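Local structure of oligogalacturonate lyase (Yersinia enterocolitica subsp. enterocolitica, 3PE7) at residues 73-78 / 107-112; 85-90 / 130-135. The protein cleaves oligogalacturonates by beta-elimination in the cytoplasm, probably at the manganese site of its seven-bladed beta-propeller. All coordinates share one frame; numbering follows the deposited sequence.

Contact 1: residues 73-78 / 107-112; sequences TQLTEG and VDLATL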
loop_
_atom_site.group_PDB
_atom_site.type_symbol
_atom_site.label_atom_id
_atom_site.label_comp_id
_atom_site.label_asym_id
_atom_site.label_seq_id
_atom_site.Cartn_x
_atom_site.Cartn_y
_atom_site.Cartn_z
ATOM N N THR A 73 19.677 -9.334 1.473
ATOM C CA THR A 73 20.235 -9.593 0.153
ATOM C C THR A 73 19.665 -8.576 -0.838
ATOM O O THR A 73 18.452 -8.401 -0.909
ATOM C CB THR A 73 19.899 -11.023 -0.309
ATOM O OG1 THR A 73 20.409 -11.959 0.652
ATOM C CG2 THR A 73 20.527 -11.315 -1.706
ATOM N N GLN A 74 20.540 -7.918 -1.593
ATOM C CA GLN A 74 20.100 -6.985 -2.628
ATOM C C GLN A 74 19.491 -7.747 -3.785
ATOM O O GLN A 74 20.149 -8.632 -4.372
ATOM C CB GLN A 74 21.275 -6.125 -3.121
ATOM C CG GLN A 74 20.840 -5.016 -4.081
ATOM C CD GLN A 74 21.971 -4.080 -4.429
ATOM O OE1 GLN A 74 22.963 -3.987 -3.697
ATOM N NE2 GLN A 74 21.811 -3.344 -5.528
ATOM N N LEU A 75 18.251 -7.399 -4.119
ATOM C CA LEU A 75 17.462 -8.114 -5.137
ATOM C C LEU A 75 17.527 -7.457 -6.506
ATOM O O LEU A 75 17.503 -8.140 -7.519
ATOM C CB LEU A 75 15.992 -8.215 -4.722
ATOM C CG LEU A 75 15.679 -8.897 -3.381
ATOM C CD1 LEU A 75 14.162 -8.874 -3.165
ATOM C CD2 LEU A 75 16.190 -10.336 -3.391
ATOM N N THR A 76 17.515 -6.130 -6.528
ATOM C CA THR A 76 17.510 -5.388 -7.792
ATOM C C THR A 76 18.640 -4.334 -7.748
ATOM O O THR A 76 19.142 -3.987 -6.671
ATOM C CB THR A 76 16.136 -4.717 -8.059
ATOM O OG1 THR A 76 15.873 -3.715 -7.057
ATOM C CG2 THR A 76 14.994 -5.741 -8.048
ATOM N N GLU A 77 19.030 -3.846 -8.925
ATOM C CA GLU A 77 20.071 -2.843 -9.011
ATOM C C GLU A 77 19.759 -1.835 -10.105
ATOM O O GLU A 77 18.958 -2.102 -11.010
ATOM C CB GLU A 77 21.435 -3.523 -9.235
ATOM C CG GLU A 77 21.549 -4.302 -10.540
ATOM C CD GLU A 77 22.876 -5.048 -10.698
ATOM O OE1 GLU A 77 23.645 -5.162 -9.722
ATOM O OE2 GLU A 77 23.160 -5.535 -11.819
ATOM N N GLY A 78 20.387 -0.669 -10.013
ATOM C CA GLY A 78 20.190 0.375 -11.004
ATOM C C GLY A 78 19.299 1.501 -10.523
ATOM O O GLY A 78 18.830 1.486 -9.387
ATOM N N VAL A 107 11.119 -11.036 -10.692
ATOM C CA VAL A 107 12.440 -11.458 -10.257
ATOM C C VAL A 107 12.316 -12.833 -9.591
ATOM O O VAL A 107 11.564 -12.985 -8.615
ATOM C CB VAL A 107 13.066 -10.457 -9.245
ATOM C CG1 VAL A 107 14.465 -10.871 -8.892
ATOM C CG2 VAL A 107 13.039 -9.038 -9.811
ATOM N N ASP A 108 13.057 -13.812 -10.117
ATOM C CA ASP A 108 13.163 -15.138 -9.499
ATOM C C ASP A 108 13.998 -14.992 -8.230
ATOM O O ASP A 108 15.149 -14.572 -8.280
ATOM C CB ASP A 108 13.816 -16.122 -10.485
ATOM C CG ASP A 108 13.857 -17.551 -9.957
ATOM O OD1 ASP A 108 14.532 -17.813 -8.949
ATOM O OD2 ASP A 108 13.228 -18.424 -10.577
ATOM N N LEU A 109 13.414 -15.291 -7.070
ATOM C CA LEU A 109 14.129 -15.037 -5.815
ATOM C C LEU A 109 15.291 -15.997 -5.530
ATOM O O LEU A 109 16.176 -15.684 -4.733
ATOM C CB LEU A 109 13.163 -14.961 -4.633
ATOM C CG LEU A 109 12.265 -13.722 -4.554
ATOM C CD1 LEU A 109 11.396 -13.821 -3.296
ATOM C CD2 LEU A 109 13.078 -12.415 -4.551
ATOM N N ALA A 110 15.303 -17.143 -6.199
ATOM C CA ALA A 110 16.393 -18.101 -6.042
ATOM C C ALA A 110 17.617 -17.692 -6.859
ATOM O O ALA A 110 18.730 -17.689 -6.336
ATOM C CB ALA A 110 15.927 -19.499 -6.432
ATOM N N THR A 111 17.393 -17.319 -8.116
ATOM C CA THR A 111 18.466 -17.006 -9.065
ATOM C C THR A 111 18.745 -15.515 -9.205
ATOM O O THR A 111 19.855 -15.131 -9.575
ATOM C CB THR A 111 18.151 -17.547 -10.479
ATOM O OG1 THR A 111 17.057 -16.819 -11.047
ATOM C CG2 THR A 111 17.804 -19.040 -10.440
ATOM N N LEU A 112 17.734 -14.700 -8.878
ATOM C CA LEU A 112 17.718 -13.236 -9.069
ATOM C C LEU A 112 17.664 -12.812 -10.543
ATOM O O LEU A 112 17.798 -11.631 -10.870
ATOM C CB LEU A 112 18.850 -12.531 -8.294
ATOM C CG LEU A 112 18.866 -12.769 -6.781
ATOM C CD1 LEU A 112 20.053 -12.102 -6.146
ATOM C CD2 LEU A 112 17.565 -12.300 -6.128
#
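L75 and L112 bring the two backbones closest, their CA atoms 6.5 Å apart, where the chain has left strand 71-74 on one side and turned off the end of strand 103-108 on the other; no hydrogen bond spans the gap. L75 does most of the touching. Its chi1 (-58°, CG anti to the carbonyl carbon) with an extended chi2 (179°) brings the leucine tip across. CD2 of L75 rests 3.6 Å from CD2 of L112, the side chains crossing at about a right angle, and 3.9 Å from CD2 of L109, which L75 CD1 also approaches, at 4.0 Å. The other branch of L112, CD1, lies 3.9 Å from the carbonyl O of Q74. CG2 of T76 faces CG2 of V107 at 4.2 Å, while OG1 of T76 bonds to D81. NE2 of Q74 bonds T76 O and OD2 of D57, a calcium ligand, placing Q74 in the second shell of that site.

D108 holds the turn: its OD1 accepts from A110 N at 2.9 Å, a bent bond, and more straightly from T111 N at 3.0 Å, from opposite faces of the carboxylate plane, and its O accepts from L112 N. K3 NZ bonds to the carbonyl oxygens of both L75 and L112. An Asx turn and Asx motif begun by D108 set L109, and the backbone bend after it L112, against L75 of the neighbouring propeller blade.

Contact 2: residues 85-90 / 130-135; sequences GGFLSP and WVANSD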
loop_
_atom_site.group_PDB
_atom_site.type_symbol
_atom_site.label_atom_id
_atom_site.label_comp_id
_atom_site.label_asym_id
_atom_site.label_seq_id
_atom_site.Cartn_x
_atom_site.Cartn_y
_atom_site.Cartn_z
ATOM N N GLY A 85 5.727 -0.162 -4.927
ATOM C CA GLY A 85 4.636 -0.961 -5.484
ATOM C C GLY A 85 4.886 -2.460 -5.510
ATOM O O GLY A 85 3.982 -3.219 -5.873
ATOM N N GLY A 86 6.095 -2.882 -5.150
ATOM C CA GLY A 86 6.522 -4.275 -5.345
ATOM C C GLY A 86 5.866 -5.224 -4.370
ATOM O O GLY A 86 5.487 -4.827 -3.274
ATOM N N PHE A 87 5.738 -6.484 -4.783
ATOM C CA PHE A 87 5.129 -7.501 -3.928
ATOM C C PHE A 87 5.748 -8.873 -4.173
ATOM O O PHE A 87 6.289 -9.160 -5.247
ATOM C CB PHE A 87 3.614 -7.540 -4.127
ATOM C CG PHE A 87 3.179 -7.896 -5.529
ATOM C CD1 PHE A 87 2.907 -9.221 -5.873
ATOM C CD2 PHE A 87 3.024 -6.904 -6.496
ATOM C CE1 PHE A 87 2.484 -9.553 -7.188
ATOM C CE2 PHE A 87 2.595 -7.217 -7.809
ATOM C CZ PHE A 87 2.329 -8.534 -8.158
ATOM N N LEU A 88 5.679 -9.713 -3.153
ATOM C CA LEU A 88 6.083 -11.110 -3.267
ATOM C C LEU A 88 4.931 -11.940 -3.814
ATOM O O LEU A 88 3.759 -11.675 -3.534
ATOM C CB LEU A 88 6.491 -11.655 -1.892
ATOM C CG LEU A 88 7.679 -10.950 -1.229
ATOM C CD1 LEU A 88 7.946 -11.581 0.179
ATOM C CD2 LEU A 88 8.892 -11.019 -2.151
ATOM N N SER A 89 5.276 -12.974 -4.580
ATOM C CA SER A 89 4.270 -13.905 -5.071
ATOM C C SER A 89 3.707 -14.735 -3.897
ATOM O O SER A 89 4.361 -14.843 -2.851
ATOM C CB SER A 89 4.902 -14.844 -6.112
ATOM O OG SER A 89 6.004 -15.549 -5.563
ATOM N N PRO A 90 2.529 -15.356 -4.086
ATOM C CA PRO A 90 1.981 -16.216 -3.016
ATOM C C PRO A 90 2.944 -17.289 -2.528
ATOM O O PRO A 90 3.048 -17.523 -1.308
ATOM C CB PRO A 90 0.720 -16.830 -3.656
ATOM C CG PRO A 90 0.264 -15.806 -4.657
ATOM C CD PRO A 90 1.561 -15.157 -5.184
ATOM N N TRP A 130 0.452 -1.617 -9.742
ATOM C CA TRP A 130 -0.159 -2.816 -10.346
ATOM C C TRP A 130 -0.447 -3.819 -9.234
ATOM O O TRP A 130 0.424 -4.067 -8.379
ATOM C CB TRP A 130 0.790 -3.424 -11.378
ATOM C CG TRP A 130 0.979 -2.539 -12.551
ATOM C CD1 TRP A 130 1.845 -1.490 -12.655
ATOM C CD2 TRP A 130 0.262 -2.596 -13.792
ATOM N NE1 TRP A 130 1.720 -0.889 -13.896
ATOM C CE2 TRP A 130 0.754 -1.550 -14.611
ATOM C CE3 TRP A 130 -0.753 -3.424 -14.290
ATOM C CZ2 TRP A 130 0.272 -1.323 -15.913
ATOM C CZ3 TRP A 130 -1.238 -3.191 -15.584
ATOM C CH2 TRP A 130 -0.720 -2.153 -16.379
ATOM N N VAL A 131 -1.651 -4.405 -9.235
ATOM C CA VAL A 131 -2.058 -5.297 -8.127
ATOM C C VAL A 131 -2.475 -6.649 -8.691
ATOM O O VAL A 131 -3.237 -6.707 -9.650
ATOM C CB VAL A 131 -3.233 -4.676 -7.311
ATOM C CG1 VAL A 131 -3.854 -5.702 -6.334
ATOM C CG2 VAL A 131 -2.746 -3.447 -6.561
ATOM N N ALA A 132 -1.970 -7.726 -8.091
ATOM C CA ALA A 132 -2.262 -9.070 -8.598
ATOM C C ALA A 132 -3.551 -9.633 -8.030
ATOM O O ALA A 132 -4.032 -9.207 -6.980
ATOM C CB ALA A 132 -1.101 -10.016 -8.304
ATOM N N ASN A 133 -4.112 -10.603 -8.748
ATOM C CA ASN A 133 -5.150 -11.455 -8.183
ATOM C C ASN A 133 -4.548 -12.439 -7.162
ATOM O O ASN A 133 -3.330 -12.574 -7.057
ATOM C CB ASN A 133 -5.896 -12.180 -9.319
ATOM C CG ASN A 133 -5.016 -13.181 -10.072
ATOM O OD1 ASN A 133 -3.799 -13.087 -10.073
ATOM N ND2 ASN A 133 -5.653 -14.158 -10.707
ATOM N N SER A 134 -5.395 -13.107 -6.384
ATOM C CA SER A 134 -4.887 -13.986 -5.331
ATOM C C SER A 134 -4.019 -15.118 -5.873
ATOM O O SER A 134 -3.025 -15.501 -5.250
ATOM C CB SER A 134 -6.044 -14.548 -4.510
ATOM O OG SER A 134 -6.694 -13.513 -3.792
ATOM N N ASP A 135 -4.398 -15.635 -7.050
ATOM C CA ASP A 135 -3.651 -16.693 -7.717
ATOM C C ASP A 135 -2.300 -16.247 -8.307
ATOM O O ASP A 135 -1.461 -17.082 -8.670
ATOM C CB ASP A 135 -4.526 -17.358 -8.790
ATOM C CG ASP A 135 -5.596 -18.267 -8.192
ATOM O OD1 ASP A 135 -5.423 -18.729 -7.045
ATOM O OD2 ASP A 135 -6.605 -18.525 -8.881
HETATM O O HOH W 1 3.355 -3.822 -8.591
#
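F87 stands between the two backbones and reaches A132 with the far end of its ring. The segments run almost the same way, their end-to-end directions 4° apart, and F87 fills the space between them where no direct hydrogen bond forms. CG of F87 lies between the backbone N and the carbonyl carbon (chi1 62°), which sends the ring across to 130-135. Its CZ comes within 3.7 Å of CB of A132 and its CE1 within 3.8 Å of the same methyl, so A132 is met by two neighbouring ring atoms, at an oblique approach. CE2, on the other flank of the ring, lies 3.9 Å from the carbonyl O of W130. The ring of F96 meets that of F87 with the planes about 15° apart, and L139 touches both F87 and A132.

Beside the ring, in its plane and at its edge, sit G85 O and a water. This water donates to G85 O at 2.9 Å and to W130 O, also at 2.9 Å, spanning two carbonyls that would otherwise face each other 4.4 Å apart, O to O. The indole of W130 packs on M171 and V173 of its own blade.

At the other end P90 turns its ring to 130-135, and its CG rests 3.4 Å from the carbonyl O of S134. OG of S134 takes a hydrogen bond from Y198 N, so it is the carbonyl of S134 that meets P90.

The inner strands 87-88 and 124-132 of adjacent blades thus lie side by side without sharing a sheet, across an aromatic-to-methyl contact and a single water. That water spends both its protons on backbone oxygens, satisfying two acceptors that cannot bond to each other.

Contacts 1 and 2 lie with their centres 16 Å apart, on the same side of the chain's centre, and share the four-stranded sheet 87-88, 94-99, 103-108, 114-119. Contact 1 joins this blade to the preceding one, through strand 71-74; contact 2 joins it to the following one, through strand 124-132. Their segments alternate along the chain: 73-78, 85-90, 107-112, 130-135. They also touch directly, L109 CD1 lying 3.9 Å from L88 CD2. The centre of contact 2 is about 11 Å from the chain's centre and that of contact 1 about 21 Å, so the blade meets its neighbours both nearer to the centre and farther out.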